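Local coordinates for protein type I site-specific restriction-modification system, R (Restriction) subunit (Vibrio vulnificus, PDB 3H1T) that probably binds ATP and DNA as the restriction subunit of a type I restriction-modification enzyme, this fragment carrying the two helicase-like motor domains, at residues Q192-G197 against P331-G336; A225-T230 against R234-L239; V444-V447 against H451-E454; N461-L466 against P471-R476. One frame throughout, in Å; residues are numbered along the deposited sequence.

Contact 1: residues Q192-G197 against P331-G336; sequences QSVLQG and PAFQIG
Val194 lays its CG1 methyl over one face of the Phe333 ring, a CH-pi contact with the carbon 3.9 Å from the ring centroid and 15° off the normal. The methyl sits somewhat toward the rim, nearest to CD2. Its twin branch CG2 turns further along the same strand and meets Ile335 CD1 at 4.1 Å, so the forked valine touches two apolar side chains of strand 333-338. Phe333 reaches across because its CG stands anti to the carbonyl carbon (chi1 -85°), which sends the ring toward the end of helix 181-195. There Phe333 CE2 lies 3.3 Å from Val194 O, and Gly197 CA comes in at the ring edge, in plane, 3.9 Å from Phe333 CZ. Val194 O already accepts the backbone N-H of Gly197, N to O 3.0 Å. Gly197 takes a positive phi and closes the helix in a Schellman motif, bringing its backbone against the phenyl. Strand 333-338 belongs to the parallel sheet of the first motor domain, between strands 305-308 and 200-205. The contact is therefore mainly one of dispersion and shape: methyls and a ring fasten the helix end to the sheet, while the helix terminus satisfies Val194 O internally.

Contact 2: residues A225-T230 against R234-L239; sequences ARWNRT and RKPRIL
Trp227 and Pro236 make the apolar heart of this contact: the six-membered part of the indole lies obliquely against the proline, Trp227 CE3 3.8 Å from Pro236 CB. Further along the same ring, Trp227 CZ3 meets Ile238 CD1 at 4.3 Å, that methyl approaching at the edge near the ring plane. A chi1 of 160° carries the indole round beside the carbonyl carbon of Trp227. Backbone fits closely here too, since Trp227 O lies against the proline ring, 2.9 Å from Pro236 CB and 3.3 Å from Pro236 CD. Toward the surface, the bent chains of Arg226 and Lys235 run against each other. Arg226 CD is 3.4 Å from Lys235 CD, Lys235 CG lies over a face of the guanidinium, and the donors Arg226 NE and Lys235 NZ are only 3.2 Å apart. Outside this shell, Arg226 ends helix 211-224 in a Schellman motif, and Trp223 of that helix offers Lys235 a cation-pi contact. The carboxylate of Asp304 holds both segments, OD2 taking the N-H of Arg229 and OD1 that of Arg237, just as the chain enters strand 238-242 of the first motor domain. Chemically, the inner half joins through apolar surface, whereas the outer half sets two probable positive charges together, an arrangement likely to cost energy that solvent and the Trp223 ring may partly repay.

Contact 3: residues V444-V447 against H451-E454; sequences VFCV and HADE
His451 ND1 accepts the backbone N-H of Val447 in a nearly straight bond, 2.9 Å long with an angle of 166° at the hydrogen. The donor lies in the imidazole plane, so it meets the ring nitrogen edge-on. The CG2 methyl of Val447 packs beside the ring, 3.4 Å from His451 ND1, and Cys446 CB lies 3.1 Å from His451 ND1. Over one ring face stands the thiol: Cys446 SG is 4.4 Å from the imidazole centroid of His451, 20° off the normal and shifted toward the rim. With CG anti to its backbone N (chi1 -169°), His451 swings its ring from the first turn of helix 449-462 back to the end of strand 441-446. Beside it, Ala452 CB packs on Cys446 CB at 4.4 Å. The ring is held at ND1 by Val447 and, weakly, at NE2 by a hydrogen bond with Thr422 OG1; Asp448 OD1 takes the backbone N-H of His451. Since ND1 serves as an acceptor, it should carry no proton, and a neutral imidazole would then be protonated at NE2; the bond thereby ties the strand's exit to the following helix inside the second motor domain.

Contact 4: residues N461-L466 against P471-R476; sequences NLNSDL and PDYVAR
Between helix 449-462 and edge strand 474-476 the chain makes a short helical turn, 464-467, and Tyr473 packs against that turn on its way into the sheet. Leu466 lies along one side of the phenol: its CB stands over the face, 4.2 Å from the Tyr473 ring centroid and 17° off the normal, while Leu466 CD1 reaches Tyr473 CE1 at 3.3 Å. Asn463 comes in obliquely on the same side of the ring plane, at the CE2 and CD2 flank, its CB 3.8 Å from Tyr473 CE2 and its amide plane turned 39° from that of the ring. A chi1 near 180° (-176°) carries the Tyr473 ring out toward the turn. At the polar end, a water gives one hydrogen to Asn463 OD1 at 2.6 Å and another to Tyr473 OH at 3.2 Å. Arg438 completes this end: its carbonyl O bonds Tyr473 OH and its NH2 bonds Asn463 OD1, while NH1 forms a salt bridge with Asp465. The amide nitrogen of Asn463 is held by Leu459 O and Thr430 OG1, which fixes the rotation of the group. Asn463 O in turn accepts the backbone N-H of Leu466, N to O 2.7 Å. The whole closes the helix-to-strand half of a beta-alpha-beta crossover, running from strand 441-446 to strand 474-476, as in the RecA-like domains of superfamily 2 helicases.

How the contacts relate
The contacts fall into two pairs, one in each motor domain. Contact 2 is nested within the loop closed by contact 1, with centres 12 Å apart, and they meet through Trp227 of contact 2, whose CZ2 is 3.4 Å from Val194 CG1 and 3.8 Å from Phe333 CD1. Both reach the seven-stranded parallel sheet. Contacts 3 and 4 follow in series at the two ends of helix 449-462. Their centres are 15 Å apart, and they meet where Ala452 CB packs on Arg476 CD at 3.7 Å. Neither contact of the first pair touches one of the second; the nearest atoms of contacts 1 and 3 are about 23 Å apart. In related superfamily 2 motors ATP binds between two such domains.

Contact 1: residues Q192-G197 against P331-G336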
loop_
_atom_site.group_PDB
_atom_site.type_symbol
_atom_site.label_atom_id
_atom_site.label_comp_id
_atom_site.label_asym_id
_atom_site.label_seq_id
_atom_site.Cartn_x
_atom_site.Cartn_y
_atom_site.Cartn_z
ATOM N N GLN A 192 6.651 -15.831 9.071
ATOM C CA GLN A 192 7.831 -16.014 9.918
ATOM C C GLN A 192 7.451 -15.688 11.362
ATOM O O GLN A 192 7.754 -16.441 12.286
ATOM C CB GLN A 192 8.928 -15.065 9.432
ATOM C CG GLN A 192 10.340 -15.313 9.926
ATOM C CD GLN A 192 11.335 -14.307 9.339
ATOM O OE1 GLN A 192 11.653 -14.344 8.146
ATOM N NE2 GLN A 192 11.816 -13.390 10.181
ATOM N N SER A 193 6.792 -14.549 11.545
ATOM C CA SER A 193 6.346 -14.106 12.864
ATOM C C SER A 193 5.523 -15.189 13.562
ATOM O O SER A 193 5.758 -15.517 14.727
ATOM C CB SER A 193 5.485 -12.844 12.744
ATOM O OG SER A 193 6.263 -11.719 12.378
ATOM N N VAL A 194 4.545 -15.726 12.841
ATOM C CA VAL A 194 3.672 -16.763 13.362
ATOM C C VAL A 194 4.471 -17.999 13.744
ATOM O O VAL A 194 4.260 -18.584 14.801
ATOM C CB VAL A 194 2.598 -17.137 12.314
ATOM C CG1 VAL A 194 1.776 -18.300 12.794
ATOM C CG2 VAL A 194 1.707 -15.939 12.064
ATOM N N LEU A 195 5.414 -18.379 12.896
ATOM C CA LEU A 195 6.221 -19.553 13.185
ATOM C C LEU A 195 7.095 -19.361 14.419
ATOM O O LEU A 195 7.481 -20.346 15.049
ATOM C CB LEU A 195 7.098 -19.924 11.982
ATOM C CG LEU A 195 6.320 -20.218 10.685
ATOM C CD1 LEU A 195 7.280 -20.663 9.572
ATOM C CD2 LEU A 195 5.280 -21.297 10.951
ATOM N N GLN A 196 7.391 -18.109 14.774
ATOM C CA GLN A 196 8.233 -17.804 15.943
ATOM C C GLN A 196 7.393 -17.668 17.219
ATOM O O GLN A 196 7.923 -17.457 18.315
ATOM C CB GLN A 196 8.995 -16.494 15.731
ATOM C CG GLN A 196 9.798 -16.409 14.459
ATOM C CD GLN A 196 10.383 -15.027 14.262
ATOM O OE1 GLN A 196 9.661 -14.030 14.245
ATOM N NE2 GLN A 196 11.695 -14.958 14.106
ATOM N N GLY A 197 6.080 -17.760 17.058
ATOM C CA GLY A 197 5.194 -17.653 18.195
ATOM C C GLY A 197 4.782 -16.248 18.598
ATOM O O GLY A 197 4.450 -16.010 19.758
ATOM N N PRO A 331 -6.359 -17.448 22.312
ATOM C CA PRO A 331 -4.975 -17.243 21.887
ATOM C C PRO A 331 -4.809 -17.413 20.378
ATOM O O PRO A 331 -3.792 -17.945 19.921
ATOM C CB PRO A 331 -4.199 -18.331 22.651
ATOM C CG PRO A 331 -5.299 -19.153 23.424
ATOM C CD PRO A 331 -6.569 -18.851 22.692
ATOM N N ALA A 332 -5.791 -16.989 19.593
ATOM C CA ALA A 332 -5.648 -17.130 18.146
ATOM C C ALA A 332 -4.588 -16.134 17.699
ATOM O O ALA A 332 -4.565 -14.993 18.177
ATOM C CB ALA A 332 -6.980 -16.842 17.446
ATOM N N PHE A 333 -3.690 -16.563 16.813
ATOM C CA PHE A 333 -2.657 -15.653 16.324
ATOM C C PHE A 333 -3.399 -14.515 15.648
ATOM O O PHE A 333 -4.417 -14.741 14.986
ATOM C CB PHE A 333 -1.728 -16.322 15.307
ATOM C CG PHE A 333 -0.592 -17.093 15.925
ATOM C CD1 PHE A 333 -0.786 -18.388 16.402
ATOM C CD2 PHE A 333 0.681 -16.531 16.017
ATOM C CE1 PHE A 333 0.265 -19.123 16.956
ATOM C CE2 PHE A 333 1.759 -17.260 16.580
ATOM C CZ PHE A 333 1.546 -18.561 17.048
ATOM N N GLN A 334 -2.896 -13.296 15.808
ATOM C CA GLN A 334 -3.549 -12.135 15.223
ATOM C C GLN A 334 -2.635 -11.233 14.398
ATOM O O GLN A 334 -1.618 -10.748 14.902
ATOM C CB GLN A 334 -4.208 -11.323 16.344
ATOM C CG GLN A 334 -5.347 -12.060 17.047
ATOM C CD GLN A 334 -5.809 -11.366 18.307
ATOM O OE1 GLN A 334 -5.723 -10.140 18.420
ATOM N NE2 GLN A 334 -6.318 -12.142 19.263
ATOM N N ILE A 335 -2.997 -11.007 13.134
ATOM C CA ILE A 335 -2.217 -10.128 12.255
ATOM C C ILE A 335 -3.051 -8.909 11.907
ATOM O O ILE A 335 -4.114 -9.010 11.282
ATOM C CB ILE A 335 -1.794 -10.799 10.889
ATOM C CG1 ILE A 335 -0.635 -11.766 11.105
ATOM C CG2 ILE A 335 -1.347 -9.731 9.880
ATOM C CD1 ILE A 335 -1.032 -12.949 11.888
ATOM N N GLY A 336 -2.572 -7.751 12.316
ATOM C CA GLY A 336 -3.284 -6.535 12.012
ATOM C C GLY A 336 -2.628 -5.758 10.884
ATOM O O GLY A 336 -1.398 -5.663 10.781
#

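Contact 2: residues A225-T230 against R234-L239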
loop_
_atom_site.group_PDB
_atom_site.type_symbol
_atom_site.label_atom_id
_atom_site.label_comp_id
_atom_site.label_asym_id
_atom_site.label_seq_id
_atom_site.Cartn_x
_atom_site.Cartn_y
_atom_site.Cartn_z
ATOM N N ALA A 225 -0.304 -25.685 3.980
ATOM C CA ALA A 225 0.799 -26.339 4.682
ATOM C C ALA A 225 0.339 -27.118 5.915
ATOM O O ALA A 225 1.142 -27.792 6.575
ATOM C CB ALA A 225 1.828 -25.299 5.093
ATOM N N ARG A 226 -0.949 -27.016 6.219
ATOM C CA ARG A 226 -1.536 -27.692 7.370
ATOM C C ARG A 226 -0.958 -27.146 8.679
ATOM O O ARG A 226 -0.786 -27.892 9.646
ATOM C CB ARG A 226 -1.291 -29.210 7.313
ATOM C CG ARG A 226 -1.701 -29.893 6.014
ATOM C CD ARG A 226 -3.097 -29.476 5.565
ATOM N NE ARG A 226 -3.774 -30.541 4.826
ATOM C CZ ARG A 226 -4.138 -31.699 5.375
ATOM N NH1 ARG A 226 -3.887 -31.930 6.661
ATOM N NH2 ARG A 226 -4.750 -32.626 4.644
ATOM N N TRP A 227 -0.646 -25.851 8.708
ATOM C CA TRP A 227 -0.122 -25.211 9.914
ATOM C C TRP A 227 -1.271 -24.909 10.870
ATOM O O TRP A 227 -2.408 -24.691 10.443
ATOM C CB TRP A 227 0.584 -23.877 9.590
ATOM C CG TRP A 227 0.708 -22.969 10.814
ATOM C CD1 TRP A 227 1.687 -23.006 11.771
ATOM C CD2 TRP A 227 -0.286 -22.049 11.300
ATOM N NE1 TRP A 227 1.358 -22.181 12.826
ATOM C CE2 TRP A 227 0.151 -21.586 12.564
ATOM C CE3 TRP A 227 -1.510 -21.579 10.793
ATOM C CZ2 TRP A 227 -0.591 -20.687 13.330
ATOM C CZ3 TRP A 227 -2.248 -20.683 11.555
ATOM C CH2 TRP A 227 -1.782 -20.248 12.813
ATOM N N ASN A 228 -0.978 -24.877 12.164
ATOM C CA ASN A 228 -1.993 -24.534 13.141
ATOM C C ASN A 228 -1.413 -24.408 14.539
ATOM O O ASN A 228 -0.275 -24.808 14.790
ATOM C CB ASN A 228 -3.171 -25.530 13.115
ATOM C CG ASN A 228 -2.804 -26.925 13.607
ATOM O OD1 ASN A 228 -3.578 -27.544 14.341
ATOM N ND2 ASN A 228 -1.640 -27.439 13.185
ATOM N N ARG A 229 -2.194 -23.814 15.434
ATOM C CA ARG A 229 -1.801 -23.593 16.823
ATOM C C ARG A 229 -1.372 -24.827 17.627
ATOM O O ARG A 229 -0.402 -24.775 18.403
ATOM C CB ARG A 229 -2.947 -22.933 17.581
ATOM C CG ARG A 229 -3.269 -21.507 17.192
ATOM C CD ARG A 229 -3.591 -20.753 18.467
ATOM N NE ARG A 229 -4.491 -21.533 19.311
ATOM C CZ ARG A 229 -5.801 -21.327 19.397
ATOM N NH1 ARG A 229 -6.366 -20.352 18.694
ATOM N NH2 ARG A 229 -6.547 -22.104 20.175
ATOM N N THR A 230 -2.099 -25.929 17.464
ATOM C CA THR A 230 -1.799 -27.143 18.218
ATOM C C THR A 230 -0.703 -28.019 17.616
ATOM O O THR A 230 -0.004 -28.740 18.337
ATOM C CB THR A 230 -3.074 -27.970 18.409
ATOM O OG1 THR A 230 -3.604 -28.352 17.128
ATOM C CG2 THR A 230 -4.112 -27.143 19.150
ATOM N N ARG A 234 -4.577 -31.200 11.178
ATOM C CA ARG A 234 -5.730 -30.391 10.764
ATOM C C ARG A 234 -5.387 -29.095 10.040
ATOM O O ARG A 234 -4.348 -28.478 10.298
ATOM C CB ARG A 234 -6.616 -30.022 11.981
ATOM C CG ARG A 234 -7.671 -31.054 12.422
ATOM C CD ARG A 234 -8.123 -31.982 11.298
ATOM N NE ARG A 234 -7.039 -32.892 10.950
ATOM C CZ ARG A 234 -7.205 -34.164 10.611
ATOM N NH1 ARG A 234 -8.424 -34.687 10.573
ATOM N NH2 ARG A 234 -6.147 -34.916 10.322
ATOM N N LYS A 235 -6.262 -28.695 9.119
ATOM C CA LYS A 235 -6.110 -27.435 8.410
ATOM C C LYS A 235 -6.329 -26.367 9.480
ATOM O O LYS A 235 -6.953 -26.612 10.521
ATOM C CB LYS A 235 -7.175 -27.279 7.322
ATOM C CG LYS A 235 -6.996 -28.171 6.124
ATOM C CD LYS A 235 -5.927 -27.634 5.179
ATOM C CE LYS A 235 -5.899 -28.421 3.878
ATOM N NZ LYS A 235 -4.708 -28.068 3.047
ATOM N N PRO A 236 -5.816 -25.160 9.241
ATOM C CA PRO A 236 -6.018 -24.113 10.240
ATOM C C PRO A 236 -7.377 -23.438 10.032
ATOM O O PRO A 236 -7.982 -23.548 8.964
ATOM C CB PRO A 236 -4.851 -23.171 9.969
ATOM C CG PRO A 236 -4.750 -23.236 8.482
ATOM C CD PRO A 236 -4.829 -24.731 8.229
ATOM N N ARG A 237 -7.876 -22.747 11.049
ATOM C CA ARG A 237 -9.143 -22.041 10.886
ATOM C C ARG A 237 -8.739 -20.569 10.903
ATOM O O ARG A 237 -8.054 -20.113 11.836
ATOM C CB ARG A 237 -10.096 -22.379 12.027
ATOM C CG ARG A 237 -11.544 -22.608 11.580
ATOM C CD ARG A 237 -12.073 -23.872 12.235
ATOM N NE ARG A 237 -11.384 -24.131 13.500
ATOM C CZ ARG A 237 -11.637 -25.171 14.288
ATOM N NH1 ARG A 237 -12.578 -26.048 13.940
ATOM N NH2 ARG A 237 -10.937 -25.349 15.408
ATOM N N ILE A 238 -9.166 -19.833 9.878
ATOM C CA ILE A 238 -8.791 -18.435 9.706
ATOM C C ILE A 238 -9.974 -17.497 9.503
ATOM O O ILE A 238 -10.827 -17.739 8.641
ATOM C CB ILE A 238 -7.857 -18.289 8.467
ATOM C CG1 ILE A 238 -6.834 -19.425 8.458
ATOM C CG2 ILE A 238 -7.136 -16.946 8.496
ATOM C CD1 ILE A 238 -6.004 -19.487 9.719
ATOM N N LEU A 239 -9.995 -16.406 10.268
ATOM C CA LEU A 239 -11.047 -15.394 10.172
ATOM C C LEU A 239 -10.508 -14.072 9.608
ATOM O O LEU A 239 -9.591 -13.481 10.173
ATOM C CB LEU A 239 -11.652 -15.128 11.561
ATOM C CG LEU A 239 -12.676 -13.992 11.660
ATOM C CD1 LEU A 239 -13.847 -14.258 10.727
ATOM C CD2 LEU A 239 -13.152 -13.892 13.092
#

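Contact 3: residues V444-V447 against H451-E454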
loop_
_atom_site.group_PDB
_atom_site.type_symbol
_atom_site.label_atom_id
_atom_site.label_comp_id
_atom_site.label_asym_id
_atom_site.label_seq_id
_atom_site.Cartn_x
_atom_site.Cartn_y
_atom_site.Cartn_z
ATOM N N VAL A 444 -15.250 15.789 -3.821
ATOM C CA VAL A 444 -15.158 16.931 -2.915
ATOM C C VAL A 444 -15.639 16.569 -1.522
ATOM O O VAL A 444 -16.799 16.225 -1.325
ATOM C CB VAL A 444 -15.991 18.139 -3.445
ATOM C CG1 VAL A 444 -15.793 19.374 -2.543
ATOM C CG2 VAL A 444 -15.580 18.464 -4.857
ATOM N N PHE A 445 -14.737 16.654 -0.557
ATOM C CA PHE A 445 -15.064 16.312 0.815
ATOM C C PHE A 445 -15.575 17.509 1.602
ATOM O O PHE A 445 -14.809 18.400 1.978
ATOM C CB PHE A 445 -13.838 15.710 1.492
ATOM C CG PHE A 445 -13.467 14.363 0.956
ATOM C CD1 PHE A 445 -14.074 13.216 1.452
ATOM C CD2 PHE A 445 -12.569 14.245 -0.099
ATOM C CE1 PHE A 445 -13.798 11.966 0.902
ATOM C CE2 PHE A 445 -12.283 12.996 -0.656
ATOM C CZ PHE A 445 -12.902 11.854 -0.151
ATOM N N CYS A 446 -16.875 17.507 1.874
ATOM C CA CYS A 446 -17.515 18.602 2.588
ATOM C C CYS A 446 -17.698 18.348 4.082
ATOM O O CYS A 446 -17.429 17.250 4.583
ATOM C CB CYS A 446 -18.860 18.902 1.928
ATOM S SG CYS A 446 -18.700 19.124 0.110
ATOM N N VAL A 447 -18.160 19.373 4.788
ATOM C CA VAL A 447 -18.378 19.325 6.233
ATOM C C VAL A 447 -19.429 18.315 6.705
ATOM O O VAL A 447 -19.167 17.537 7.614
ATOM C CB VAL A 447 -18.735 20.728 6.754
ATOM C CG1 VAL A 447 -18.941 20.692 8.254
ATOM C CG2 VAL A 447 -17.613 21.698 6.380
ATOM N N HIS A 451 -23.897 20.118 3.638
ATOM C CA HIS A 451 -22.873 20.865 2.899
ATOM C C HIS A 451 -22.653 20.248 1.512
ATOM O O HIS A 451 -22.510 20.956 0.509
ATOM C CB HIS A 451 -21.546 20.850 3.678
ATOM C CG HIS A 451 -20.518 21.802 3.151
ATOM N ND1 HIS A 451 -19.169 21.642 3.386
ATOM C CD2 HIS A 451 -20.639 22.938 2.425
ATOM C CE1 HIS A 451 -18.506 22.639 2.832
ATOM N NE2 HIS A 451 -19.374 23.440 2.242
ATOM N N ALA A 452 -22.603 18.918 1.469
ATOM C CA ALA A 452 -22.403 18.174 0.225
ATOM C C ALA A 452 -23.505 18.458 -0.792
ATOM O O ALA A 452 -23.229 18.564 -1.988
ATOM C CB ALA A 452 -22.336 16.677 0.518
ATOM N N ASP A 453 -24.746 18.588 -0.319
ATOM C CA ASP A 453 -25.883 18.871 -1.204
ATOM C C ASP A 453 -25.859 20.292 -1.746
ATOM O O ASP A 453 -26.243 20.533 -2.879
ATOM C CB ASP A 453 -27.212 18.651 -0.473
ATOM C CG ASP A 453 -28.431 19.011 -1.335
ATOM O OD1 ASP A 453 -28.763 18.263 -2.295
ATOM O OD2 ASP A 453 -29.052 20.058 -1.048
ATOM N N GLU A 454 -25.419 21.237 -0.930
ATOM C CA GLU A 454 -25.358 22.618 -1.372
ATOM C C GLU A 454 -24.202 22.754 -2.342
ATOM O O GLU A 454 -24.292 23.494 -3.321
ATOM C CB GLU A 454 -25.185 23.541 -0.164
ATOM C CG GLU A 454 -26.094 23.137 0.993
ATOM C CD GLU A 454 -26.430 24.280 1.941
ATOM O OE1 GLU A 454 -25.518 24.783 2.632
ATOM O OE2 GLU A 454 -27.618 24.676 1.990
#

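Contact 4: residues N461-L466 against P471-R476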
loop_
_atom_site.group_PDB
_atom_site.type_symbol
_atom_site.label_atom_id
_atom_site.label_comp_id
_atom_site.label_asym_id
_atom_site.label_seq_id
_atom_site.Cartn_x
_atom_site.Cartn_y
_atom_site.Cartn_z
ATOM N N ASN A 461 -25.083 24.136 -11.150
ATOM C CA ASN A 461 -25.484 25.353 -11.830
ATOM C C ASN A 461 -24.321 26.109 -12.461
ATOM O O ASN A 461 -24.508 26.796 -13.458
ATOM C CB ASN A 461 -26.242 26.267 -10.872
ATOM C CG ASN A 461 -27.522 25.644 -10.375
ATOM O OD1 ASN A 461 -28.030 24.691 -10.968
ATOM N ND2 ASN A 461 -28.058 26.181 -9.291
ATOM N N LEU A 462 -23.128 25.995 -11.877
ATOM C CA LEU A 462 -21.946 26.651 -12.427
ATOM C C LEU A 462 -21.541 25.938 -13.719
ATOM O O LEU A 462 -20.855 26.504 -14.565
ATOM C CB LEU A 462 -20.770 26.555 -11.455
ATOM C CG LEU A 462 -20.276 27.695 -10.555
ATOM C CD1 LEU A 462 -20.809 29.018 -11.073
ATOM C CD2 LEU A 462 -20.718 27.453 -9.123
ATOM N N ASN A 463 -21.955 24.682 -13.856
ATOM C CA ASN A 463 -21.613 23.883 -15.038
ATOM C C ASN A 463 -22.873 23.392 -15.745
ATOM O O ASN A 463 -22.891 22.298 -16.325
ATOM C CB ASN A 463 -20.760 22.682 -14.622
ATOM C CG ASN A 463 -19.485 23.091 -13.911
ATOM O OD1 ASN A 463 -18.459 23.349 -14.544
ATOM N ND2 ASN A 463 -19.553 23.176 -12.587
ATOM N N SER A 464 -23.917 24.219 -15.712
ATOM C CA SER A 464 -25.196 23.873 -16.321
ATOM C C SER A 464 -25.116 23.636 -17.811
ATOM O O SER A 464 -26.044 23.063 -18.391
ATOM C CB SER A 464 -26.237 24.942 -16.032
ATOM O OG SER A 464 -25.907 26.127 -16.717
ATOM N N ASP A 465 -24.030 24.074 -18.443
ATOM C CA ASP A 465 -23.883 23.820 -19.867
ATOM C C ASP A 465 -23.606 22.336 -20.008
ATOM O O ASP A 465 -23.989 21.718 -20.997
ATOM C CB ASP A 465 -22.745 24.637 -20.484
ATOM C CG ASP A 465 -21.409 24.400 -19.811
ATOM O OD1 ASP A 465 -21.366 24.336 -18.562
ATOM O OD2 ASP A 465 -20.398 24.302 -20.549
ATOM N N LEU A 466 -22.944 21.746 -19.015
ATOM C CA LEU A 466 -22.670 20.313 -19.079
ATOM C C LEU A 466 -23.814 19.532 -18.446
ATOM O O LEU A 466 -24.104 18.402 -18.857
ATOM C CB LEU A 466 -21.366 19.975 -18.360
ATOM C CG LEU A 466 -20.103 20.545 -18.990
ATOM C CD1 LEU A 466 -18.867 20.012 -18.248
ATOM C CD2 LEU A 466 -20.069 20.135 -20.465
ATOM N N PRO A 471 -27.068 14.972 -17.079
ATOM C CA PRO A 471 -27.776 15.285 -15.834
ATOM C C PRO A 471 -27.042 14.884 -14.559
ATOM O O PRO A 471 -27.279 15.452 -13.497
ATOM C CB PRO A 471 -29.097 14.537 -15.999
ATOM C CG PRO A 471 -29.303 14.624 -17.476
ATOM C CD PRO A 471 -27.947 14.215 -17.978
ATOM N N ASP A 472 -26.136 13.917 -14.659
ATOM C CA ASP A 472 -25.424 13.467 -13.472
ATOM C C ASP A 472 -23.968 13.896 -13.437
ATOM O O ASP A 472 -23.110 13.155 -12.947
ATOM C CB ASP A 472 -25.520 11.947 -13.355
ATOM C CG ASP A 472 -24.769 11.225 -14.461
ATOM O OD1 ASP A 472 -24.661 11.779 -15.578
ATOM O OD2 ASP A 472 -24.300 10.098 -14.218
ATOM N N TYR A 473 -23.697 15.086 -13.971
ATOM C CA TYR A 473 -22.350 15.647 -13.999
ATOM C C TYR A 473 -21.796 15.722 -12.573
ATOM O O TYR A 473 -20.645 15.373 -12.317
ATOM C CB TYR A 473 -22.385 17.044 -14.606
ATOM C CG TYR A 473 -21.014 17.648 -14.764
ATOM C CD1 TYR A 473 -20.120 17.163 -15.725
ATOM C CD2 TYR A 473 -20.602 18.692 -13.939
ATOM C CE1 TYR A 473 -18.839 17.705 -15.853
ATOM C CE2 TYR A 473 -19.336 19.245 -14.064
ATOM C CZ TYR A 473 -18.456 18.750 -15.015
ATOM O OH TYR A 473 -17.211 19.328 -15.115
ATOM N N VAL A 474 -22.617 16.228 -11.656
ATOM C CA VAL A 474 -22.226 16.295 -10.259
ATOM C C VAL A 474 -23.228 15.419 -9.549
ATOM O O VAL A 474 -24.389 15.342 -9.947
ATOM C CB VAL A 474 -22.365 17.682 -9.625
ATOM C CG1 VAL A 474 -21.645 17.663 -8.283
ATOM C CG2 VAL A 474 -21.814 18.763 -10.528
ATOM N N ALA A 475 -22.789 14.743 -8.503
ATOM C CA ALA A 475 -23.694 13.895 -7.771
ATOM C C ALA A 475 -23.202 13.814 -6.350
ATOM O O ALA A 475 -22.003 13.886 -6.083
ATOM C CB ALA A 475 -23.744 12.508 -8.400
ATOM N N ARG A 476 -24.145 13.686 -5.434
ATOM C CA ARG A 476 -23.822 13.571 -4.035
ATOM C C ARG A 476 -23.916 12.110 -3.595
ATOM O O ARG A 476 -24.887 11.417 -3.904
ATOM C CB ARG A 476 -24.778 14.424 -3.208
ATOM C CG ARG A 476 -24.699 14.118 -1.725
ATOM C CD ARG A 476 -25.434 15.141 -0.887
ATOM N NE ARG A 476 -26.855 14.839 -0.794
ATOM C CZ ARG A 476 -27.542 14.854 0.342
ATOM N NH1 ARG A 476 -26.951 15.160 1.493
ATOM N NH2 ARG A 476 -28.820 14.534 0.333
HETATM O O HOH W 1 -16.190 22.369 -15.221
#